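PDB 6TJ6: calmodulin, putative from Toxoplasma gondii, which probably binds calcium through EF-hand motifs, as a calmodulin-like protein related in sequence to the essential light chains of myosin. Local coordinates for residues Leu14-Thr17 / Asp18-Glu22; Ser50-Trp53 / Pro54-Glu57. All coordinates share one frame; numbering follows the deposited sequence.

Contact 1: Leu14-Thr17 / Asp18-Glu22; sequences LFDT and DGDGE
With its CG anti to the backbone N (chi1 174°), D16 sends its carboxylate across the loop, while D20, its CG lodged between backbone N and carbonyl carbon (chi1 61°), turns OD1 inward beside it. D16 OD1 accepts from D20 N (3.2 Å) through the syn lone pair, and D16 OD2 takes G21 N at 2.8 Å, so two amides hold the carboxylate in place. The backbone of D16 also closes a type I turn, G19 N to D16 O. D20 OD1 receives E22 N at 3.1 Å from above its carboxylate plane, an Asx turn. Oxygens crowd here: D16 OD1 lies 2.8 Å from D20 OD1 and 2.9 Å from E22 O. The like-charged carboxylates probably repel, which a cation would be expected to relieve. Such clustering is characteristic of an EF-hand loop, and D16, D18, D20 and E22 are calcium ligands of this protein, although this chain carries no calcium. The loop leaves helix 7-15, whose F15 packs on L30 and A31 of helix 26-34; D16 touches I23 of strand 22-24, and E22 reaches S50 and A52 of strand 50-52.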
loop_
_atom_site.group_PDB
_atom_site.type_symbol
_atom_site.label_atom_id
_atom_site.label_comp_id
_atom_site.label_asym_id
_atom_site.label_seq_id
_atom_site.Cartn_x
_atom_site.Cartn_y
_atom_site.Cartn_z
ATOM N N LEU A 14 0.125 -6.008 0.185
ATOM C CA LEU A 14 1.205 -5.981 -0.794
ATOM C C LEU A 14 1.120 -7.130 -1.784
ATOM O O LEU A 14 1.557 -6.980 -2.930
ATOM C CB LEU A 14 2.563 -6.012 -0.090
ATOM C CG LEU A 14 2.958 -4.763 0.702
ATOM C CD1 LEU A 14 4.242 -4.997 1.485
ATOM C CD2 LEU A 14 3.095 -3.569 -0.221
ATOM N N PHE A 15 0.579 -8.278 -1.378
ATOM C CA PHE A 15 0.520 -9.420 -2.280
ATOM C C PHE A 15 -0.859 -9.647 -2.890
ATOM O O PHE A 15 -1.040 -10.616 -3.636
ATOM C CB PHE A 15 1.008 -10.679 -1.563
ATOM C CG PHE A 15 2.502 -10.741 -1.440
ATOM C CD1 PHE A 15 3.271 -11.245 -2.475
ATOM C CD2 PHE A 15 3.142 -10.264 -0.310
ATOM C CE1 PHE A 15 4.649 -11.291 -2.376
ATOM C CE2 PHE A 15 4.519 -10.308 -0.208
ATOM C CZ PHE A 15 5.273 -10.823 -1.242
ATOM N N ASP A 16 -1.826 -8.772 -2.606
ATOM C CA ASP A 16 -3.108 -8.755 -3.310
ATOM C C ASP A 16 -2.899 -7.973 -4.607
ATOM O O ASP A 16 -3.261 -6.801 -4.741
ATOM C CB ASP A 16 -4.191 -8.138 -2.428
ATOM C CG ASP A 16 -5.513 -7.965 -3.150
ATOM O OD1 ASP A 16 -5.743 -8.638 -4.176
ATOM O OD2 ASP A 16 -6.324 -7.135 -2.682
ATOM N N THR A 17 -2.295 -8.650 -5.588
ATOM C CA THR A 17 -1.824 -7.959 -6.783
ATOM C C THR A 17 -2.971 -7.520 -7.688
ATOM O O THR A 17 -2.815 -6.562 -8.455
ATOM C CB THR A 17 -0.849 -8.854 -7.555
ATOM O OG1 THR A 17 -1.469 -10.112 -7.844
ATOM C CG2 THR A 17 0.407 -9.089 -6.735
ATOM N N ASP A 18 -4.116 -8.200 -7.632
ATOM C CA ASP A 18 -5.288 -7.726 -8.360
ATOM C C ASP A 18 -6.063 -6.660 -7.600
ATOM O O ASP A 18 -6.956 -6.034 -8.181
ATOM C CB ASP A 18 -6.224 -8.893 -8.686
ATOM C CG ASP A 18 -5.540 -10.001 -9.461
ATOM O OD1 ASP A 18 -5.265 -11.063 -8.865
ATOM O OD2 ASP A 18 -5.268 -9.810 -10.664
ATOM N N GLY A 19 -5.750 -6.442 -6.325
ATOM C CA GLY A 19 -6.504 -5.492 -5.525
ATOM C C GLY A 19 -7.956 -5.869 -5.345
ATOM O O GLY A 19 -8.808 -4.985 -5.206
ATOM N N ASP A 20 -8.267 -7.164 -5.354
ATOM C CA ASP A 20 -9.635 -7.636 -5.204
ATOM C C ASP A 20 -9.942 -8.108 -3.788
ATOM O O ASP A 20 -10.971 -8.755 -3.572
ATOM C CB ASP A 20 -9.921 -8.758 -6.207
ATOM C CG ASP A 20 -9.015 -9.961 -6.019
ATOM O OD1 ASP A 20 -8.048 -9.874 -5.233
ATOM O OD2 ASP A 20 -9.272 -11.002 -6.659
ATOM N N GLY A 21 -9.083 -7.791 -2.820
ATOM C CA GLY A 21 -9.285 -8.267 -1.468
ATOM C C GLY A 21 -9.045 -9.745 -1.287
ATOM O O GLY A 21 -9.475 -10.315 -0.282
ATOM N N GLU A 22 -8.372 -10.386 -2.241
ATOM C CA GLU A 22 -8.117 -11.817 -2.215
ATOM C C GLU A 22 -6.662 -12.076 -2.561
ATOM O O GLU A 22 -6.115 -11.459 -3.480
ATOM C CB GLU A 22 -9.016 -12.568 -3.210
ATOM C CG GLU A 22 -10.495 -12.257 -3.080
ATOM C CD GLU A 22 -11.247 -13.299 -2.283
ATOM O OE1 GLU A 22 -12.493 -13.326 -2.369
ATOM O OE2 GLU A 22 -10.592 -14.096 -1.579
#

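Contact 2: Ser50-Trp53 / Pro54-Glu57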
loop_
_atom_site.group_PDB
_atom_site.type_symbol
_atom_site.label_atom_id
_atom_site.label_comp_id
_atom_site.label_asym_id
_atom_site.label_seq_id
_atom_site.Cartn_x
_atom_site.Cartn_y
_atom_site.Cartn_z
ATOM N N SER A 50 -8.111 -19.641 -2.170
ATOM C CA SER A 50 -7.808 -18.231 -1.977
ATOM C C SER A 50 -8.220 -17.821 -0.570
ATOM O O SER A 50 -8.970 -18.524 0.114
ATOM C CB SER A 50 -8.504 -17.361 -3.030
ATOM O OG SER A 50 -9.914 -17.444 -2.915
ATOM N N MET A 51 -7.715 -16.665 -0.144
ATOM C CA MET A 51 -7.992 -16.125 1.181
ATOM C C MET A 51 -8.355 -14.653 1.072
ATOM O O MET A 51 -7.635 -13.878 0.433
ATOM C CB MET A 51 -6.787 -16.277 2.116
ATOM C CG MET A 51 -6.530 -17.674 2.647
ATOM S SD MET A 51 -5.308 -17.603 3.974
ATOM C CE MET A 51 -4.896 -19.331 4.176
ATOM N N ALA A 52 -9.465 -14.273 1.698
ATOM C CA ALA A 52 -9.716 -12.874 2.000
ATOM C C ALA A 52 -8.987 -12.506 3.292
ATOM O O ALA A 52 -8.370 -13.352 3.946
ATOM C CB ALA A 52 -11.219 -12.613 2.101
ATOM N N TRP A 53 -9.050 -11.229 3.672
ATOM C CA TRP A 53 -8.312 -10.769 4.851
ATOM C C TRP A 53 -8.647 -11.526 6.132
ATOM O O TRP A 53 -7.712 -11.874 6.870
ATOM C CB TRP A 53 -8.526 -9.266 5.069
ATOM C CG TRP A 53 -8.098 -8.835 6.447
ATOM C CD1 TRP A 53 -8.898 -8.369 7.454
ATOM C CD2 TRP A 53 -6.767 -8.871 6.979
ATOM N NE1 TRP A 53 -8.141 -8.095 8.570
ATOM C CE2 TRP A 53 -6.831 -8.395 8.305
ATOM C CE3 TRP A 53 -5.524 -9.250 6.458
ATOM C CZ2 TRP A 53 -5.700 -8.287 9.116
ATOM C CZ3 TRP A 53 -4.404 -9.147 7.266
ATOM C CH2 TRP A 53 -4.499 -8.670 8.581
ATOM N N PRO A 54 -9.916 -11.782 6.481
ATOM C CA PRO A 54 -10.168 -12.560 7.708
ATOM C C PRO A 54 -9.472 -13.910 7.707
ATOM O O PRO A 54 -8.845 -14.286 8.710
ATOM C CB PRO A 54 -11.696 -12.698 7.720
ATOM C CG PRO A 54 -12.181 -11.505 6.968
ATOM C CD PRO A 54 -11.175 -11.310 5.871
ATOM N N ASP A 55 -9.543 -14.634 6.585
ATOM C CA ASP A 55 -8.873 -15.927 6.475
ATOM C C ASP A 55 -7.372 -15.795 6.699
ATOM O O ASP A 55 -6.777 -16.569 7.458
ATOM C CB ASP A 55 -9.147 -16.546 5.101
ATOM C CG ASP A 55 -10.610 -16.507 4.724
ATOM O OD1 ASP A 55 -11.455 -16.836 5.580
ATOM O OD2 ASP A 55 -10.914 -16.139 3.568
ATOM N N PHE A 56 -6.742 -14.820 6.035
ATOM C CA PHE A 56 -5.291 -14.679 6.119
ATOM C C PHE A 56 -4.853 -14.268 7.519
ATOM O O PHE A 56 -3.868 -14.799 8.048
ATOM C CB PHE A 56 -4.805 -13.664 5.082
ATOM C CG PHE A 56 -3.309 -13.501 5.036
ATOM C CD1 PHE A 56 -2.506 -14.499 4.495
ATOM C CD2 PHE A 56 -2.709 -12.341 5.508
ATOM C CE1 PHE A 56 -1.131 -14.356 4.437
ATOM C CE2 PHE A 56 -1.333 -12.188 5.453
ATOM C CZ PHE A 56 -0.540 -13.199 4.916
ATOM N N GLU A 57 -5.576 -13.330 8.135
ATOM C CA GLU A 57 -5.213 -12.900 9.479
ATOM C C GLU A 57 -5.386 -14.038 10.476
ATOM O O GLU A 57 -4.551 -14.214 11.367
ATOM C CB GLU A 57 -6.026 -11.659 9.885
ATOM C CG GLU A 57 -7.361 -11.904 10.582
ATOM C CD GLU A 57 -7.211 -12.121 12.080
ATOM O OE1 GLU A 57 -6.237 -11.604 12.666
ATOM O OE2 GLU A 57 -8.058 -12.822 12.669
#
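A52 and D55 join at the start of a helix, where strand 50-52, which pairs with strand 22-24 as in the two-stranded sheet of paired EF-hands, leads into helix 53-64, with A52 at the N-cap. Hydrogen bonding comes first. D55 OD2 accepts from A52 N at 3.0 Å, met on its anti side and 22° out of the carboxylate plane. It is the N3-to-N-cap bond of a capping box; the reciprocal bond is absent because A52 has no side-chain acceptor. The negative carboxylate in the first turn probably also interacts favourably with the helix dipole. Two regular helical bonds follow, F56 N to A52 O and E57 N to W53 O at 2.9 Å. P54, lacking an amide hydrogen, fits the first turn, where no helical acceptor precedes it.

Apolar packing gathers round F56. The M51 chain, extended beyond CG, lays SD 3.6 Å from F56 CA, while M51 CG rests 3.8 Å from D55 CB. M51 SD and W53 CZ3 both lie near the plane of the F56 ring, at its edge, CZ3 coming 4.0 Å from F56 CD2. M51 and F56 also pack on L28 of helix 26-34, and F56 continues onto A31 and I32, which ties the junction into the interior of the lobe. W53 packs on V8 and R9 of helix 7-15.

The remaining interaction is a CH-pi contact between W53 and E57, one turn apart. The W53 side chain swings away from its backbone N (chi1 165°), and the indole lies alongside the helix and offers one face to the methylene of E57, whose CB sits 3.6 Å from the centroid of the six-membered ring, 17° off the ring normal.

Overall arrangement
From the N terminus, helix 7-15 runs into contact 1, which folds the first part of the EF-hand loop, its D16-G19 turn being the tight closure, and delivers the chain to strand 22-24. Helices 26-34 and 41-46 intervene before contact 2 turns strand 50-52 into helix 53-64. The two are in series, neither nesting nor crossing, their centres about 11 Å apart. They meet through the antiparallel pairing of strands 22-24 and 50-52: M51 and I23 share backbone hydrogen bonds, E22 OE2 comes within 3.5 Å of A52 N as packing, and G21 O rests against A52 CB. Helix 7-15 ends in contact 1 and packs on W53 and F56 of contact 2, while helix 26-34 packs against both.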